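Local coordinates for protein Zn-dependent hydrolase, glyoxylase (Echinicola vietnamensis, PDB 6T5K) that probably hydrolyses the amide bond of beta-lactam antibiotics, carbapenems among them, as a zinc-dependent class B metallo-beta-lactamase, at residues A[182-194]-A[228-240]. Sequence-based numbering, arbitrary orientation. Where two conformers were deposited one is given.
Sequences CLIKANGAGKGNL and DKTLLHYTETLFK. With ZN (zinc ion), chain H.
Tyr234 lays one face of its ring against the flat peptide joining Asn187 and Gly188, with Gly188 N 3.2 Å above the ring centre. CG stands anti to the backbone N (chi1 177°), which carries the ring out from helix 230-239 and brings its hydroxyl to the loop, where Tyr234 OH donates to Ala189 O at 2.5 Å. Gly188 suits the third position of the type II turn of residues 186-189, where its positive phi is easy for glycine. On the same face, toward the CB side, Asn187 OD1 lies 3.6 Å from Tyr234 CG, its amide plane turned 82° from the ring; the amide also touches the Thr230 methyl.

Thr235 uses both branches. Its buried OG1 accepts from Lys185 N at 2.9 Å and donates to Leu231 O, a partner in each role; its methyl packs by Leu183 O. Deeper in, Ile184 CD1 meets Leu232 CD2 at 3.6 Å, an apolar patch continued by Val219 of strand 218-221.

At the C-terminal end the extended Lys191 runs antiparallel to the Phe239 side chain, its methylenes along the ring; its NZ donates to a water within hydrogen-bonding distance of Leu238 O. Lys185 bends at chi2 (-58°) and its NZ donates to Lys191 O, tying the loop's two limbs together. The Lys185-Thr235 and Tyr234-Ala189 bonds thus anchor to the C-terminal helix a loop begun by Cys182, which binds zinc with Asp104 and His223.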
ATOM      1  N   CYS A 182       1.670   0.408   6.178  1.00 17.54           N
ATOM      2  CA  CYS A 182       1.500   0.626   7.608  1.00 17.46           C
ATOM      3  C   CYS A 182       2.796   0.968   8.308  1.00 14.76           C
ATOM      4  O   CYS A 182       2.767   1.280   9.504  1.00 16.41           O
ATOM      5  CB  CYS A 182       0.803  -0.529   8.258  1.00 20.54           C
ATOM      6  SG  CYS A 182      -0.763  -0.855   7.428  1.00 23.35           S
ATOM      7  N   LEU A 183       3.923   0.904   7.587  1.00 15.07           N
ATOM      8  CA  LEU A 183       5.202   1.380   8.100  1.00 15.01           C
ATOM      9  C   LEU A 183       5.217   2.884   8.260  1.00 13.38           C
ATOM     10  O   LEU A 183       6.007   3.398   9.062  1.00 15.32           O
ATOM     11  CB  LEU A 183       6.286   0.981   7.092  1.00 15.06           C
ATOM     12  CG  LEU A 183       7.747   1.336   7.296  1.00 16.39           C
ATOM     13  CD1 LEU A 183       8.285   0.674   8.516  1.00 14.59           C
ATOM     14  CD2 LEU A 183       8.478   0.930   6.020  1.00 16.68           C
ATOM     15  N   ILE A 184       4.399   3.606   7.492  1.00 14.16           N
ATOM     16  CA  ILE A 184       4.342   5.058   7.561  1.00 14.14           C
ATOM     17  C   ILE A 184       3.023   5.480   8.187  1.00 13.70           C
ATOM     18  O   ILE A 184       1.958   5.004   7.774  1.00 15.59           O
ATOM     19  CB  ILE A 184       4.537   5.715   6.187  1.00 14.53           C
ATOM     20  CG1 ILE A 184       5.878   5.270   5.562  1.00 14.10           C
ATOM     21  CG2 ILE A 184       4.398   7.247   6.306  1.00 16.15           C
ATOM     22  CD1 ILE A 184       7.083   5.521   6.445  1.00 14.22           C
ATOM     23  N   LYS A 185       3.107   6.357   9.193  1.00 14.90           N
ATOM     24  CA  LYS A 185       1.950   6.913   9.878  1.00 15.10           C
ATOM     25  C   LYS A 185       1.512   8.239   9.277  1.00 14.71           C
ATOM     26  O   LYS A 185       2.324   9.015   8.768  1.00 15.06           O
ATOM     27  CB  LYS A 185       2.238   7.137  11.360  1.00 17.71           C
ATOM     28  CG  LYS A 185       2.655   5.880  12.068  1.00 19.19           C
ATOM     29  CD  LYS A 185       1.605   4.798  11.946  1.00 21.96           C
ATOM     30  CE  LYS A 185       1.922   3.615  12.888  1.00 25.45           C
ATOM     31  NZ  LYS A 185       0.921   2.562  12.818  1.00 30.39           N
ATOM     32  N   ALA A 186       0.200   8.478   9.310  1.00 15.99           N
ATOM     33  CA  ALA A 186      -0.321   9.801   9.004  1.00 15.45           C
ATOM     34  C   ALA A 186       0.229  10.818   9.992  1.00 16.70           C
ATOM     35  O   ALA A 186       0.547  10.489  11.138  1.00 17.38           O
ATOM     36  CB  ALA A 186      -1.849   9.792   9.073  1.00 16.82           C
ATOM     37  N   ASN A 187       0.310  12.073   9.545  1.00 16.32           N
ATOM     38  CA  ASN A 187       0.806  13.139  10.402  1.00 17.20           C
ATOM     39  C   ASN A 187      -0.055  13.230  11.665  1.00 18.26           C
ATOM     40  O   ASN A 187      -1.285  13.307  11.597  1.00 20.07           O
ATOM     41  CB  ASN A 187       0.804  14.475   9.652  1.00 18.84           C
ATOM     42  CG  ASN A 187       1.693  15.516  10.309  1.00 20.43           C
ATOM     43  OD1 ASN A 187       2.650  15.189  11.019  1.00 23.10           O
ATOM     44  ND2 ASN A 187       1.385  16.777  10.063  1.00 22.33           N
ATOM     45  N   GLY A 188       0.596  13.204  12.826  1.00 18.05           N
ATOM     46  CA  GLY A 188      -0.090  13.292  14.091  1.00 20.16           C
ATOM     47  C   GLY A 188      -0.735  12.001  14.564  1.00 21.16           C
ATOM     48  O   GLY A 188      -1.342  11.999  15.647  1.00 23.08           O
ATOM     49  N   ALA A 189      -0.615  10.904  13.811  1.00 20.64           N
ATOM     50  CA  ALA A 189      -1.291   9.679  14.198  1.00 21.05           C
ATOM     51  C   ALA A 189      -0.526   8.954  15.300  1.00 21.16           C
ATOM     52  O   ALA A 189       0.662   9.193  15.544  1.00 21.62           O
ATOM     53  CB  ALA A 189      -1.435   8.732  13.016  1.00 23.97           C
ATOM     54  N   GLY A 190      -1.236   8.058  15.973  1.00 21.91           N
ATOM     55  CA  GLY A 190      -0.635   7.236  16.995  1.00 22.21           C
ATOM     56  C   GLY A 190       0.203   6.107  16.417  1.00 23.07           C
ATOM     57  O   GLY A 190       0.292   5.906  15.206  1.00 23.45           O
ATOM     58  N   LYS A 191       0.815   5.342  17.327  1.00 24.82           N
ATOM     59  CA  LYS A 191       1.681   4.246  16.919  1.00 23.60           C
ATOM     60  C   LYS A 191       0.897   3.052  16.383  1.00 23.57           C
ATOM     61  O   LYS A 191       1.480   2.207  15.705  1.00 23.09           O
ATOM     62  CB  LYS A 191       2.587   3.831  18.079  1.00 24.20           C
ATOM     63  CG  LYS A 191       3.570   4.892  18.505  1.00 23.41           C
ATOM     64  CD  LYS A 191       4.491   4.393  19.599  1.00 24.73           C
ATOM     65  CE  LYS A 191       5.567   5.402  19.911  1.00 27.42           C
ATOM     66  NZ  LYS A 191       6.363   5.020  21.086  1.00 30.74           N
ATOM     67  N   GLY A 192      -0.395   2.945  16.696  1.00 25.55           N
ATOM     68  CA  GLY A 192      -1.222   1.883  16.143  1.00 25.17           C
ATOM     69  C   GLY A 192      -0.876   0.513  16.701  1.00 25.59           C
ATOM     70  O   GLY A 192      -0.381   0.369  17.820  1.00 26.92           O
ATOM     71  N   ASN A 193      -1.134  -0.514  15.890  1.00 25.42           N
ATOM     72  CA  ASN A 193      -0.963  -1.892  16.317  1.00 24.45           C
ATOM     73  C   ASN A 193       0.520  -2.237  16.284  1.00 22.66           C
ATOM     74  O   ASN A 193       1.136  -2.281  15.210  1.00 23.04           O
ATOM     75  CB  ASN A 193      -1.742  -2.799  15.378  1.00 27.44           C
ATOM     76  CG  ASN A 193      -1.386  -4.240  15.562  1.00 29.70           C
ATOM     77  OD1 ASN A 193      -0.991  -4.657  16.661  1.00 28.24           O
ATOM     78  ND2 ASN A 193      -1.511  -5.025  14.483  1.00 31.94           N
ATOM     79  N   LEU A 194       1.093  -2.497  17.456  1.00 21.43           N
ATOM     80  CA  LEU A 194       2.506  -2.834  17.560  1.00 20.68           C
ATOM     81  C   LEU A 194       2.738  -4.306  17.833  1.00 20.19           C
ATOM     82  O   LEU A 194       3.871  -4.694  18.131  1.00 18.41           O
ATOM     83  CB  LEU A 194       3.175  -2.031  18.673  1.00 19.94           C
ATOM     84  CG  LEU A 194       3.120  -0.523  18.491  1.00 19.48           C
ATOM     85  CD1 LEU A 194       3.739   0.202  19.655  1.00 22.73           C
ATOM     86  CD2 LEU A 194       3.823  -0.122  17.211  1.00 18.90           C
ATOM     87  N   ASP A 228       2.649  14.911   2.485  1.00 15.53           N
ATOM     88  CA  ASP A 228       3.939  15.055   1.821  1.00 14.70           C
ATOM     89  C   ASP A 228       5.040  14.393   2.651  1.00 15.28           C
ATOM     90  O   ASP A 228       4.761  13.532   3.495  1.00 16.03           O
ATOM     91  CB  ASP A 228       4.154  16.533   1.499  1.00 16.07           C
ATOM     92  CG  ASP A 228       4.065  17.420   2.709  1.00 16.84           C
ATOM     93  OD1 ASP A 228       4.833  17.153   3.662  1.00 15.50           O
ATOM     94  OD2 ASP A 228       3.196  18.355   2.724  1.00 18.68           O
ATOM     95  N   LYS A 229       6.307  14.776   2.385  0.50 15.56           N
ATOM     96  CA  LYS A 229       7.437  14.179   3.086  0.50 14.82           C
ATOM     97  C   LYS A 229       7.302  14.307   4.597  0.50 15.22           C
ATOM     98  O   LYS A 229       7.921  13.532   5.327  0.50 16.85           O
ATOM     99  CB  LYS A 229       8.751  14.860   2.672  0.50 17.82           C
ATOM    100  CG  LYS A 229       9.424  14.304   1.465  0.50 20.67           C
ATOM    101  CD  LYS A 229      10.717  15.055   1.164  0.50 20.62           C
ATOM    102  CE  LYS A 229      10.515  16.338   0.404  0.30 20.81           C
ATOM    103  NZ  LYS A 229      10.079  17.514   1.178  0.50 20.26           N
ATOM    104  N   THR A 230       6.499  15.253   5.086  1.00 14.30           N
ATOM    105  CA  THR A 230       6.244  15.375   6.519  1.00 13.79           C
ATOM    106  C   THR A 230       5.965  14.015   7.149  1.00 14.47           C
ATOM    107  O   THR A 230       6.388  13.743   8.274  1.00 15.56           O
ATOM    108  CB  THR A 230       5.027  16.282   6.724  1.00 14.68           C
ATOM    109  OG1 THR A 230       5.310  17.592   6.222  1.00 14.54           O
ATOM    110  CG2 THR A 230       4.651  16.397   8.174  1.00 16.20           C
ATOM    111  N   LEU A 231       5.198  13.165   6.466  1.00 14.80           N
ATOM    112  CA  LEU A 231       4.800  11.902   7.085  1.00 13.42           C
ATOM    113  C   LEU A 231       5.993  11.032   7.423  1.00 14.41           C
ATOM    114  O   LEU A 231       5.969  10.303   8.428  1.00 14.49           O
ATOM    115  CB  LEU A 231       3.861  11.120   6.180  1.00 14.93           C
ATOM    116  CG  LEU A 231       2.377  11.478   6.327  1.00 14.57           C
ATOM    117  CD1 LEU A 231       2.156  12.915   5.930  1.00 16.25           C
ATOM    118  CD2 LEU A 231       1.483  10.608   5.483  1.00 15.79           C
ATOM    119  N   LEU A 232       7.033  11.069   6.584  1.00 13.76           N
ATOM    120  CA  LEU A 232       8.227  10.283   6.858  1.00 13.88           C
ATOM    121  C   LEU A 232       8.933  10.802   8.091  1.00 13.87           C
ATOM    122  O   LEU A 232       9.336  10.021   8.950  1.00 15.00           O
ATOM    123  CB  LEU A 232       9.185  10.323   5.676  1.00 14.63           C
ATOM    124  CG  LEU A 232       8.647   9.754   4.366  1.00 14.21           C
ATOM    125  CD1 LEU A 232       9.752   9.782   3.267  1.00 16.54           C
ATOM    126  CD2 LEU A 232       8.068   8.340   4.516  1.00 16.18           C
ATOM    127  N   HIS A 233       9.085  12.113   8.183  1.00 14.37           N
ATOM    128  CA  HIS A 233       9.742  12.712   9.337  1.00 14.41           C
ATOM    129  C   HIS A 233       8.927  12.515  10.599  1.00 15.16           C
ATOM    130  O   HIS A 233       9.489  12.216  11.661  1.00 16.74           O
ATOM    131  CB  HIS A 233       9.992  14.177   9.049  1.00 15.08           C
ATOM    132  CG  HIS A 233      10.853  14.399   7.854  1.00 16.50           C
ATOM    133  ND1 HIS A 233      10.685  15.466   6.998  1.00 17.10           N
ATOM    134  CD2 HIS A 233      11.871  13.664   7.348  1.00 19.33           C
ATOM    135  CE1 HIS A 233      11.596  15.396   6.038  1.00 17.81           C
ATOM    136  NE2 HIS A 233      12.312  14.299   6.219  1.00 19.55           N
ATOM    137  N   TYR A 234       7.611  12.689  10.501  1.00 15.30           N
ATOM    138  CA  TYR A 234       6.734  12.436  11.630  1.00 13.82           C
ATOM    139  C   TYR A 234       6.876  11.006  12.134  1.00 15.88           C
ATOM    140  O   TYR A 234       6.976  10.768  13.342  1.00 15.92           O
ATOM    141  CB  TYR A 234       5.279  12.688  11.231  1.00 15.18           C
ATOM    142  CG  TYR A 234       4.382  12.353  12.390  1.00 15.18           C
ATOM    143  CD1 TYR A 234       4.299  13.203  13.480  1.00 16.23           C
ATOM    144  CD2 TYR A 234       3.659  11.169  12.418  1.00 15.36           C
ATOM    145  CE1 TYR A 234       3.519  12.870  14.572  1.00 17.61           C
ATOM    146  CE2 TYR A 234       2.905  10.814  13.509  1.00 17.58           C
ATOM    147  CZ  TYR A 234       2.833  11.661  14.583  1.00 18.25           C
ATOM    148  OH  TYR A 234       2.056  11.320  15.671  1.00 21.66           O
ATOM    149  N   THR A 235       6.898  10.043  11.212  1.00 14.60           N
ATOM    150  CA  THR A 235       6.950   8.644  11.608  1.00 14.19           C
ATOM    151  C   THR A 235       8.280   8.313  12.253  1.00 14.20           C
ATOM    152  O   THR A 235       8.325   7.620  13.272  1.00 16.11           O
ATOM    153  CB  THR A 235       6.726   7.740  10.400  1.00 14.54           C
ATOM    154  OG1 THR A 235       5.420   8.001   9.873  1.00 15.34           O
ATOM    155  CG2 THR A 235       6.802   6.301  10.790  1.00 15.82           C
ATOM    156  N   GLU A 236       9.382   8.770  11.648  1.00 14.80           N
ATOM    157  CA  GLU A 236      10.673   8.525  12.275  1.00 14.79           C
ATOM    158  C   GLU A 236      10.706   9.107  13.691  1.00 14.74           C
ATOM    159  O   GLU A 236      11.167   8.449  14.639  1.00 16.95           O
ATOM    160  CB  GLU A 236      11.795   9.061  11.407  1.00 15.52           C
ATOM    161  CG  GLU A 236      13.129   8.661  11.974  1.00 18.55           C
ATOM    162  CD  GLU A 236      14.332   9.245  11.252  1.00 20.75           C
ATOM    163  OE1 GLU A 236      14.165   9.772  10.143  1.00 20.35           O
ATOM    164  OE2 GLU A 236      15.456   9.173  11.826  1.00 23.08           O
ATOM    165  N   THR A 237      10.217  10.340  13.850  1.00 16.55           N
ATOM    166  CA  THR A 237      10.244  10.990  15.159  1.00 18.15           C
ATOM    167  C   THR A 237       9.395  10.237  16.175  1.00 17.19           C
ATOM    168  O   THR A 237       9.758  10.118  17.357  1.00 19.12           O
ATOM    169  CB  THR A 237       9.722  12.417  15.020  1.00 20.86           C
ATOM    170  OG1 THR A 237      10.531  13.114  14.065  1.00 21.78           O
ATOM    171  CG2 THR A 237       9.750  13.152  16.380  1.00 21.29           C
ATOM    172  N   LEU A 238       8.243   9.749  15.734  1.00 16.62           N
ATOM    173  CA  LEU A 238       7.335   9.041  16.622  1.00 17.75           C
ATOM    174  C   LEU A 238       7.985   7.815  17.233  1.00 17.78           C
ATOM    175  O   LEU A 238       7.699   7.476  18.389  1.00 19.65           O
ATOM    176  CB  LEU A 238       6.099   8.634  15.823  1.00 18.41           C
ATOM    177  CG  LEU A 238       4.967   7.902  16.539  1.00 19.42           C
ATOM    178  CD1 LEU A 238       4.344   8.788  17.604  1.00 21.11           C
ATOM    179  CD2 LEU A 238       3.950   7.452  15.489  1.00 19.45           C
ATOM    180  N   PHE A 239       8.849   7.140  16.476  1.00 17.40           N
ATOM    181  CA  PHE A 239       9.477   5.924  16.951  1.00 18.53           C
ATOM    182  C   PHE A 239      10.930   6.097  17.366  1.00 22.16           C
ATOM    183  O   PHE A 239      11.569   5.116  17.752  1.00 24.87           O
ATOM    184  CB  PHE A 239       9.346   4.841  15.886  1.00 18.25           C
ATOM    185  CG  PHE A 239       7.944   4.315  15.752  1.00 16.41           C
ATOM    186  CD1 PHE A 239       7.412   3.444  16.689  1.00 17.61           C
ATOM    187  CD2 PHE A 239       7.144   4.731  14.705  1.00 15.80           C
ATOM    188  CE1 PHE A 239       6.113   2.971  16.574  1.00 18.34           C
ATOM    189  CE2 PHE A 239       5.839   4.263  14.575  1.00 16.94           C
ATOM    190  CZ  PHE A 239       5.321   3.376  15.500  1.00 17.31           C
ATOM    191  N   LYS A 240      11.459   7.313  17.337  1.00 23.10           N
ATOM    192  CA  LYS A 240      12.887   7.494  17.583  1.00 28.90           C
ATOM    193  C   LYS A 240      13.219   7.121  19.015  1.00 30.19           C
ATOM    194  O   LYS A 240      12.378   7.265  19.902  1.00 31.46           O
ATOM    195  CB  LYS A 240      13.316   8.933  17.311  1.00 35.99           C
ATOM    196  CG  LYS A 240      14.739   9.019  16.798  1.00 43.46           C
ATOM    197  CD  LYS A 240      15.168  10.449  16.515  1.00 47.75           C
ATOM    198  CE  LYS A 240      14.484  11.010  15.282  1.00 51.60           C
ATOM    199  NZ  LYS A 240      15.199  12.245  14.808  1.00 54.01           N
ATOM    200  OXT LYS A 240      14.326   6.660  19.310  1.00 30.60           O
TER
HETATM  201 ZN    ZN H1207      -2.198  -1.569   8.787  0.54 20.81          ZN
HETATM  202  O   HOH W   1       9.213   6.233  20.684  1.00 34.05           O
HETATM  203  O   HOH W   2      -2.013  -3.600   9.388  1.00 25.88           O
HETATM  204  O   HOH W   3      -1.309  -0.641  10.691  1.00 33.97           O